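Long-range contacts in putative secreted cellulose binding protein (Streptomyces coelicolor, PDB 4OY7), which cleaves cellulose oxidatively as a copper-dependent lytic polysaccharide monooxygenase of the AA10 family, this chain being its catalytic domain: residues T11-Q15 / L44-V50; G66-S70 / A81-A85; Q138-P144 / Y156-L160. The contacts are given in a common frame with arbitrary orientation. Residue numbers count along the deposited sequence, not the author numbering.

How the contacts relate
From the N terminus, contact 1 closes first, bringing helix 10-18 back against the turn that follows helix 42-45, with helix 30-39 in the intervening chain. Contact 2 then closes a short loop, 66-70 to 81-85, between strands 51-52 and 92-94. Contact 3, much later, closes the loop through 145-155, including strand 145-146, where strand 134-141 and its exit face strand 155-161. The three are in series, neither nesting nor crossing. Contacts 1 and 2 touch through Y82, whose OH lies 3.3 Å from L44 CD2, and through V50 CG1, 3.5 Å from C69 O. Contact 3 lies about 24 Å from contact 2, centre to centre, and joins the two β-sheets.

Contact 1 of 3, residues T11-Q15 / L44-V50; sequences TYLCQ and LYNWFAV
Residues 11-15 are a continuous part of helix 10-18, with Q15 N bonded to T11 O (3.0 Å). Helix 42-45 ends at Y45, N46 leaves helical geometry, and a type I β turn runs from N46 to A49. CA atoms are nearest at T11–W47 (5.0 Å) and Q15–L44 (5.2 Å), so T11 faces the turn at W47 and Q15, one helical turn on, faces the end of helix 42-45 at L44.

Polar links are few. T11, chi1 p, donates from OG1 to W47 O at 2.7 Å. One water donates to both Q15 OE1 (3.0 Å) and L44 O (2.9 Å).

Aromatic contacts centre on W47, chi1 p and chi2 -93°. The Y12 ring, chi1 t, presents its edge to the indole's six-membered ring in an edge-to-face pair, centroids 4.7 Å apart and planes at 51°. Q15 CG makes a CH-pi contact, 3.9 Å from the centroid of W47's five-membered ring.

Apolar packing sets L44 CD2 3.9 Å from C14 CB. C14 is itself disulfide-bonded to C32.

Helix 10-18 thus packs against the turn after helix 42-45, within the mostly helical region between strands 4-6 and 51-52 of the LPMO fold, with W47's side chain about 8 Å from that of the copper ligand H1.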
loop_
_atom_site.group_PDB
_atom_site.type_symbol
_atom_site.label_atom_id
_atom_site.label_comp_id
_atom_site.label_asym_id
_atom_site.label_seq_id
_atom_site.Cartn_x
_atom_site.Cartn_y
_atom_site.Cartn_z
ATOM N N THR A 11 -1.095 2.641 -5.626
ATOM C CA THR A 11 -2.287 2.725 -6.465
ATOM C C THR A 11 -3.251 3.831 -6.004
ATOM O O THR A 11 -3.889 4.488 -6.816
ATOM C CB THR A 11 -3.047 1.406 -6.589
ATOM O OG1 THR A 11 -3.426 0.927 -5.291
ATOM C CG2 THR A 11 -2.217 0.366 -7.358
ATOM N N TYR A 12 -3.358 4.035 -4.698
ATOM C CA TYR A 12 -4.260 5.048 -4.183
ATOM C C TYR A 12 -3.751 6.447 -4.495
ATOM O O TYR A 12 -4.465 7.265 -5.005
ATOM C CB TYR A 12 -4.491 4.859 -2.676
ATOM C CG TYR A 12 -5.430 5.878 -2.098
ATOM C CD1 TYR A 12 -6.769 5.924 -2.486
ATOM C CD2 TYR A 12 -4.974 6.837 -1.194
ATOM C CE1 TYR A 12 -7.646 6.867 -1.951
ATOM C CE2 TYR A 12 -5.844 7.769 -0.663
ATOM C CZ TYR A 12 -7.167 7.797 -1.050
ATOM O OH TYR A 12 -8.020 8.773 -0.503
ATOM N N LEU A 13 -2.486 6.703 -4.205
ATOM C CA LEU A 13 -1.931 8.027 -4.507
ATOM C C LEU A 13 -1.910 8.285 -5.999
ATOM O O LEU A 13 -2.084 9.409 -6.421
ATOM C CB LEU A 13 -0.548 8.211 -3.917
ATOM C CG LEU A 13 -0.458 8.237 -2.387
ATOM C CD1 LEU A 13 0.950 8.535 -1.914
ATOM C CD2 LEU A 13 -1.440 9.228 -1.767
ATOM N N CYS A 14 -1.665 7.253 -6.792
ATOM C CA CYS A 14 -1.633 7.472 -8.216
ATOM C C CYS A 14 -3.028 7.780 -8.758
ATOM O O CYS A 14 -3.194 8.648 -9.632
ATOM C CB CYS A 14 -0.973 6.316 -8.948
ATOM S SG CYS A 14 0.850 6.362 -8.873
ATOM N N GLN A 15 -4.037 7.119 -8.223
ATOM C CA GLN A 15 -5.386 7.393 -8.676
ATOM C C GLN A 15 -5.831 8.801 -8.251
ATOM O O GLN A 15 -6.533 9.465 -9.009
ATOM C CB GLN A 15 -6.345 6.283 -8.261
ATOM C CG GLN A 15 -6.811 6.286 -6.821
ATOM C CD GLN A 15 -8.064 7.118 -6.591
ATOM O OE1 GLN A 15 -8.886 7.275 -7.469
ATOM N NE2 GLN A 15 -8.224 7.604 -5.372
ATOM N N LEU A 44 -6.036 1.710 -11.769
ATOM C CA LEU A 44 -6.467 2.890 -11.011
ATOM C C LEU A 44 -7.967 2.939 -10.738
ATOM O O LEU A 44 -8.394 3.454 -9.697
ATOM C CB LEU A 44 -6.001 4.169 -11.701
ATOM C CG LEU A 44 -4.479 4.254 -11.859
ATOM C CD1 LEU A 44 -4.104 5.566 -12.524
ATOM C CD2 LEU A 44 -3.798 4.116 -10.514
ATOM N N TYR A 45 -8.790 2.434 -11.660
ATOM C CA TYR A 45 -10.213 2.332 -11.364
ATOM C C TYR A 45 -10.426 1.315 -10.251
ATOM O O TYR A 45 -11.365 1.441 -9.475
ATOM C CB TYR A 45 -11.008 1.936 -12.590
ATOM C CG TYR A 45 -11.044 3.014 -13.647
ATOM C CD1 TYR A 45 -11.536 4.293 -13.369
ATOM C CD2 TYR A 45 -10.610 2.749 -14.937
ATOM C CE1 TYR A 45 -11.600 5.265 -14.372
ATOM C CE2 TYR A 45 -10.637 3.720 -15.924
ATOM C CZ TYR A 45 -11.142 4.965 -15.643
ATOM O OH TYR A 45 -11.163 5.918 -16.649
ATOM N N ASN A 46 -9.543 0.320 -10.185
ATOM C CA ASN A 46 -9.606 -0.737 -9.152
ATOM C C ASN A 46 -8.429 -0.682 -8.203
ATOM O O ASN A 46 -7.896 -1.693 -7.830
ATOM C CB ASN A 46 -9.638 -2.107 -9.823
ATOM C CG ASN A 46 -10.918 -2.335 -10.598
ATOM O OD1 ASN A 46 -11.975 -2.642 -10.009
ATOM N ND2 ASN A 46 -10.832 -2.235 -11.909
ATOM N N TRP A 47 -8.056 0.525 -7.806
ATOM C CA TRP A 47 -6.894 0.751 -6.948
ATOM C C TRP A 47 -6.860 -0.040 -5.624
ATOM O O TRP A 47 -5.780 -0.321 -5.084
ATOM C CB TRP A 47 -6.795 2.256 -6.666
ATOM C CG TRP A 47 -7.997 2.863 -5.991
ATOM C CD1 TRP A 47 -9.070 3.449 -6.591
ATOM C CD2 TRP A 47 -8.244 2.949 -4.572
ATOM N NE1 TRP A 47 -9.960 3.898 -5.647
ATOM C CE2 TRP A 47 -9.467 3.609 -4.402
ATOM C CE3 TRP A 47 -7.551 2.507 -3.431
ATOM C CZ2 TRP A 47 -10.019 3.847 -3.141
ATOM C CZ3 TRP A 47 -8.086 2.779 -2.183
ATOM C CH2 TRP A 47 -9.315 3.436 -2.053
ATOM N N PHE A 48 -8.041 -0.440 -5.172
ATOM C CA PHE A 48 -8.254 -1.187 -3.937
ATOM C C PHE A 48 -8.144 -2.703 -4.096
ATOM O O PHE A 48 -8.215 -3.424 -3.103
ATOM C CB PHE A 48 -9.657 -0.837 -3.408
ATOM C CG PHE A 48 -10.710 -0.798 -4.496
ATOM C CD1 PHE A 48 -11.123 -1.968 -5.132
ATOM C CD2 PHE A 48 -11.259 0.415 -4.921
ATOM C CE1 PHE A 48 -12.065 -1.948 -6.152
ATOM C CE2 PHE A 48 -12.208 0.436 -5.930
ATOM C CZ PHE A 48 -12.600 -0.739 -6.546
ATOM N N ALA A 49 -7.974 -3.200 -5.315
ATOM C CA ALA A 49 -8.160 -4.617 -5.579
ATOM C C ALA A 49 -6.847 -5.380 -5.712
ATOM O O ALA A 49 -6.759 -6.369 -6.430
ATOM C CB ALA A 49 -9.055 -4.803 -6.814
ATOM N N VAL A 50 -5.830 -4.939 -4.962
ATOM C CA VAL A 50 -4.518 -5.579 -5.004
ATOM C C VAL A 50 -4.540 -6.816 -4.087
ATOM O O VAL A 50 -4.147 -6.755 -2.918
ATOM C CB VAL A 50 -3.388 -4.617 -4.596
ATOM C CG1 VAL A 50 -2.059 -5.255 -4.944
ATOM C CG2 VAL A 50 -3.505 -3.307 -5.356
HETATM O O HOH W 1 -10.237 5.731 -9.662
#

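Contact 2 of 3, residues G66-S70 / A81-A85; sequences GTLCS and AYNAA
The side-chain amide of N83 bridges two parts of the same long loop. Its ND2 donates to S70 OG at 2.8 Å with a favourable angle of 150°, while its OD1 accepts a weak bond from the backbone C69 N at 3.0 Å, where the angle is only 127°. N83 takes chi1 m and chi2 -55°, and its CA lies 5.4 Å from that of C69, the nearest CA pair of the two segments. S70, chi1 p, also bonds through OG to D73 OD1, so its hydroxyl joins the amide to a carboxylate.

Both backbones turn tightly around this bridge. Residues 68-69 begin a 3-10 segment, with S70 N bonded to T67 O at 3.1 Å; residues 81-83 end another, with A84 N bonded to A81 O at 3.1 Å. G66 has positive phi (82/5), and its O lies 3.3 Å from N83 CG. T67 leads from there into the turn, its CA-to-CB bond pointing away from the partner and its OG1 held by P64 O.

The segments bury 231 Å² together. C69 CB rests against the oxygens Y82 O (3.5 Å) and N83 OD1 (3.2 Å), Y82 O also bonding R10 NH1. C69, chi1 m, is tied by disulfide to C188 on strand 184-193. Y82, chi1 m, carries its ring away from residues 66-70 to pack against helices 10-18, 30-39 and 42-45.

The chemistry is therefore that of polar loop closure: one good bond from ND2 and a weak one to OD1, with D73 as the second partner of S70 OG, are consistent with this amide orientation, beside a disulfide anchored in the sheet.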
loop_
_atom_site.group_PDB
_atom_site.type_symbol
_atom_site.label_atom_id
_atom_site.label_comp_id
_atom_site.label_asym_id
_atom_site.label_seq_id
_atom_site.Cartn_x
_atom_site.Cartn_y
_atom_site.Cartn_z
ATOM N N GLY A 66 10.185 -8.698 -4.693
ATOM C CA GLY A 66 9.993 -7.790 -5.807
ATOM C C GLY A 66 8.600 -7.757 -6.385
ATOM O O GLY A 66 8.393 -7.074 -7.372
ATOM N N THR A 67 7.643 -8.474 -5.777
ATOM C CA THR A 67 6.252 -8.500 -6.273
ATOM C C THR A 67 5.219 -8.201 -5.191
ATOM O O THR A 67 4.012 -8.321 -5.454
ATOM C CB THR A 67 5.882 -9.837 -6.909
ATOM O OG1 THR A 67 5.720 -10.840 -5.897
ATOM C CG2 THR A 67 6.916 -10.230 -7.906
ATOM N N LEU A 68 5.682 -7.781 -4.016
ATOM C CA LEU A 68 4.758 -7.569 -2.902
ATOM C C LEU A 68 3.668 -6.559 -3.263
ATOM O O LEU A 68 2.502 -6.719 -2.882
ATOM C CB LEU A 68 5.465 -7.118 -1.605
ATOM C CG LEU A 68 6.020 -8.249 -0.726
ATOM C CD1 LEU A 68 7.096 -8.998 -1.503
ATOM C CD2 LEU A 68 6.612 -7.743 0.577
ATOM N N CYS A 69 4.043 -5.512 -3.991
ATOM C CA CYS A 69 3.117 -4.397 -4.242
ATOM C C CYS A 69 2.017 -4.704 -5.250
ATOM O O CYS A 69 1.088 -3.912 -5.408
ATOM C CB CYS A 69 3.864 -3.120 -4.648
ATOM S SG CYS A 69 5.205 -2.680 -3.508
ATOM N N SER A 70 2.130 -5.861 -5.895
ATOM C CA SER A 70 1.099 -6.347 -6.810
ATOM C C SER A 70 0.524 -7.674 -6.333
ATOM O O SER A 70 -0.048 -8.424 -7.147
ATOM C CB SER A 70 1.662 -6.521 -8.223
ATOM O OG SER A 70 2.675 -7.527 -8.266
ATOM N N ALA A 81 3.241 -2.915 -12.692
ATOM C CA ALA A 81 3.997 -1.651 -12.752
ATOM C C ALA A 81 4.225 -0.989 -11.403
ATOM O O ALA A 81 5.167 -0.213 -11.256
ATOM C CB ALA A 81 3.342 -0.651 -13.715
ATOM N N TYR A 82 3.402 -1.345 -10.423
ATOM C CA TYR A 82 3.432 -0.751 -9.091
ATOM C C TYR A 82 4.538 -1.381 -8.255
ATOM O O TYR A 82 4.806 -0.923 -7.167
ATOM C CB TYR A 82 2.019 -0.790 -8.442
ATOM C CG TYR A 82 1.064 0.016 -9.291
ATOM C CD1 TYR A 82 0.930 1.383 -9.113
ATOM C CD2 TYR A 82 0.376 -0.565 -10.352
ATOM C CE1 TYR A 82 0.110 2.138 -9.920
ATOM C CE2 TYR A 82 -0.438 0.184 -11.173
ATOM C CZ TYR A 82 -0.570 1.549 -10.960
ATOM O OH TYR A 82 -1.344 2.343 -11.790
ATOM N N ASN A 83 5.210 -2.409 -8.778
ATOM C CA ASN A 83 6.491 -2.850 -8.215
ATOM C C ASN A 83 7.745 -2.088 -8.685
ATOM O O ASN A 83 8.823 -2.322 -8.126
ATOM C CB ASN A 83 6.721 -4.366 -8.482
ATOM C CG ASN A 83 5.705 -5.216 -7.776
ATOM O OD1 ASN A 83 5.537 -5.119 -6.533
ATOM N ND2 ASN A 83 5.001 -6.034 -8.538
ATOM N N ALA A 84 7.634 -1.201 -9.677
ATOM C CA ALA A 84 8.810 -0.516 -10.236
ATOM C C ALA A 84 9.658 0.106 -9.139
ATOM O O ALA A 84 9.169 0.852 -8.297
ATOM C CB ALA A 84 8.376 0.539 -11.248
ATOM N N ALA A 85 10.937 -0.242 -9.151
ATOM C CA ALA A 85 11.874 0.208 -8.134
ATOM C C ALA A 85 12.413 1.591 -8.533
ATOM O O ALA A 85 13.524 1.731 -9.119
ATOM C CB ALA A 85 13.013 -0.801 -7.978
#

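Contact 3 of 3, residues Q138-P144 / Y156-L160; sequences QTVTNPP and YYWDL
Two strands face each other across the β-sandwich core of the LPMO domain, 138-141 from one sheet and 156-160 from the other. Their axes approach to 9.3 Å with an angle of 146° between N-to-C directions; CA atoms are 7.7 Å apart at Q138–L160 but 5.6 Å at P144–Y156, where the chain from 142 onward bends across to the second sheet.

The backbones of Q138 and V140 bond to V116 and F114 of strand 112-119, those of Y156 and W158 to Y104 and V102 of strand 99-105. Q138, extended at chi1 151° and chi2 t, spans the gap and satisfies both ends of its amide: OE1 accepts from W158 NE1 (2.9 Å) and NE2 donates to D159 O (2.9 Å). The buried indole's N-H thus has its acceptor, W158 having chi1 p. At the other end Y157 N donates to P144 O (3.1 Å), which also receives a CA-H...O contact from Y156 CA (3.2 Å). The Y156 hydroxyl bonds to N of the copper ligand H110; the Y156 side chain lies about 8 Å from the copper.

P144 CG makes an exposed CH-pi contact, 3.7 Å from the Y157 ring centroid. Between the two ends, P143 CG lies 3.7 Å from W158 CE3 and 3.9 Å from Y156 CD1, and V140, chi1 t, sets CG2 over the W158 five-membered ring, 3.5 Å from its centroid and 13° off the normal.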
loop_
_atom_site.group_PDB
_atom_site.type_symbol
_atom_site.label_atom_id
_atom_site.label_comp_id
_atom_site.label_asym_id
_atom_site.label_seq_id
_atom_site.Cartn_x
_atom_site.Cartn_y
_atom_site.Cartn_z
ATOM N N GLN A 138 3.937 -3.647 13.568
ATOM C CA GLN A 138 2.631 -3.615 14.199
ATOM C C GLN A 138 1.691 -4.622 13.546
ATOM O O GLN A 138 1.749 -4.826 12.339
ATOM C CB GLN A 138 2.112 -2.161 14.132
ATOM C CG GLN A 138 0.634 -1.947 14.079
ATOM C CD GLN A 138 0.267 -0.491 13.855
ATOM O OE1 GLN A 138 0.246 0.014 12.724
ATOM N NE2 GLN A 138 -0.043 0.164 14.927
ATOM N N THR A 139 0.842 -5.278 14.327
ATOM C CA THR A 139 -0.285 -6.016 13.746
ATOM C C THR A 139 -1.532 -5.475 14.388
ATOM O O THR A 139 -1.554 -5.357 15.594
ATOM C CB THR A 139 -0.197 -7.555 13.898
ATOM O OG1 THR A 139 1.040 -8.015 13.331
ATOM C CG2 THR A 139 -1.325 -8.250 13.171
ATOM N N VAL A 140 -2.531 -5.103 13.583
ATOM C CA VAL A 140 -3.763 -4.470 14.068
ATOM C C VAL A 140 -4.925 -5.400 13.781
ATOM O O VAL A 140 -5.291 -5.619 12.621
ATOM C CB VAL A 140 -4.010 -3.116 13.366
ATOM C CG1 VAL A 140 -5.249 -2.421 13.926
ATOM C CG2 VAL A 140 -2.771 -2.259 13.513
ATOM N N THR A 141 -5.529 -5.924 14.842
ATOM C CA THR A 141 -6.596 -6.897 14.702
ATOM C C THR A 141 -7.952 -6.204 14.725
ATOM O O THR A 141 -8.314 -5.557 15.718
ATOM C CB THR A 141 -6.481 -7.976 15.798
ATOM O OG1 THR A 141 -5.181 -8.603 15.720
ATOM C CG2 THR A 141 -7.597 -9.008 15.637
ATOM N N ASN A 142 -8.716 -6.343 13.640
ATOM C CA ASN A 142 -10.088 -5.809 13.570
ATOM C C ASN A 142 -10.244 -4.369 14.082
ATOM O O ASN A 142 -11.013 -4.092 15.020
ATOM C CB ASN A 142 -11.030 -6.760 14.305
ATOM C CG ASN A 142 -11.265 -8.025 13.539
ATOM O OD1 ASN A 142 -11.520 -7.976 12.336
ATOM N ND2 ASN A 142 -11.195 -9.163 14.221
ATOM N N PRO A 143 -9.492 -3.430 13.464
ATOM C CA PRO A 143 -9.645 -2.032 13.834
ATOM C C PRO A 143 -11.017 -1.508 13.447
ATOM O O PRO A 143 -11.682 -2.102 12.595
ATOM C CB PRO A 143 -8.552 -1.333 13.010
ATOM C CG PRO A 143 -8.423 -2.184 11.819
ATOM C CD PRO A 143 -8.606 -3.598 12.312
ATOM N N PRO A 144 -11.445 -0.400 14.075
ATOM C CA PRO A 144 -12.736 0.207 13.750
ATOM C C PRO A 144 -12.781 0.904 12.384
ATOM O O PRO A 144 -11.727 1.137 11.744
ATOM C CB PRO A 144 -12.923 1.237 14.866
ATOM C CG PRO A 144 -11.540 1.613 15.253
ATOM C CD PRO A 144 -10.706 0.381 15.082
ATOM N N TYR A 156 -10.924 1.877 7.546
ATOM C CA TYR A 156 -10.420 1.453 8.851
ATOM C C TYR A 156 -9.436 2.508 9.344
ATOM O O TYR A 156 -8.853 3.238 8.558
ATOM C CB TYR A 156 -9.711 0.109 8.722
ATOM C CG TYR A 156 -10.598 -1.041 8.288
ATOM C CD1 TYR A 156 -11.311 -1.801 9.220
ATOM C CD2 TYR A 156 -10.711 -1.389 6.945
ATOM C CE1 TYR A 156 -12.101 -2.860 8.811
ATOM C CE2 TYR A 156 -11.502 -2.450 6.534
ATOM C CZ TYR A 156 -12.176 -3.189 7.472
ATOM O OH TYR A 156 -12.963 -4.221 7.043
ATOM N N TYR A 157 -9.277 2.619 10.651
ATOM C CA TYR A 157 -8.425 3.611 11.242
ATOM C C TYR A 157 -7.794 3.028 12.513
ATOM O O TYR A 157 -8.442 2.305 13.300
ATOM C CB TYR A 157 -9.161 4.950 11.546
ATOM C CG TYR A 157 -10.236 4.919 12.593
ATOM C CD1 TYR A 157 -9.934 5.116 13.929
ATOM C CD2 TYR A 157 -11.567 4.734 12.257
ATOM C CE1 TYR A 157 -10.918 5.122 14.897
ATOM C CE2 TYR A 157 -12.560 4.746 13.225
ATOM C CZ TYR A 157 -12.228 4.934 14.542
ATOM O OH TYR A 157 -13.207 4.914 15.516
ATOM N N TRP A 158 -6.529 3.386 12.691
ATOM C CA TRP A 158 -5.730 3.058 13.874
ATOM C C TRP A 158 -4.518 3.971 13.973
ATOM O O TRP A 158 -4.222 4.709 13.043
ATOM C CB TRP A 158 -5.290 1.604 13.870
ATOM C CG TRP A 158 -4.311 1.176 12.807
ATOM C CD1 TRP A 158 -2.942 1.204 12.899
ATOM C CD2 TRP A 158 -4.610 0.622 11.510
ATOM N NE1 TRP A 158 -2.374 0.692 11.750
ATOM C CE2 TRP A 158 -3.371 0.321 10.888
ATOM C CE3 TRP A 158 -5.814 0.313 10.834
ATOM C CZ2 TRP A 158 -3.290 -0.247 9.626
ATOM C CZ3 TRP A 158 -5.739 -0.259 9.568
ATOM C CH2 TRP A 158 -4.476 -0.543 8.977
ATOM N N ASP A 159 -3.836 3.942 15.113
ATOM C CA ASP A 159 -2.640 4.757 15.304
ATOM C C ASP A 159 -1.389 3.905 15.086
ATOM O O ASP A 159 -1.382 2.732 15.463
ATOM C CB ASP A 159 -2.582 5.311 16.728
ATOM C CG ASP A 159 -3.701 6.281 17.040
ATOM O OD1 ASP A 159 -4.027 7.119 16.170
ATOM O OD2 ASP A 159 -4.204 6.241 18.194
ATOM N N LEU A 160 -0.344 4.512 14.512
ATOM C CA LEU A 160 0.984 3.903 14.383
ATOM C C LEU A 160 2.083 4.807 14.963
ATOM O O LEU A 160 2.252 5.938 14.494
ATOM C CB LEU A 160 1.286 3.625 12.905
ATOM C CG LEU A 160 2.709 3.172 12.530
ATOM C CD1 LEU A 160 3.105 1.893 13.277
ATOM C CD2 LEU A 160 2.819 3.064 11.003
#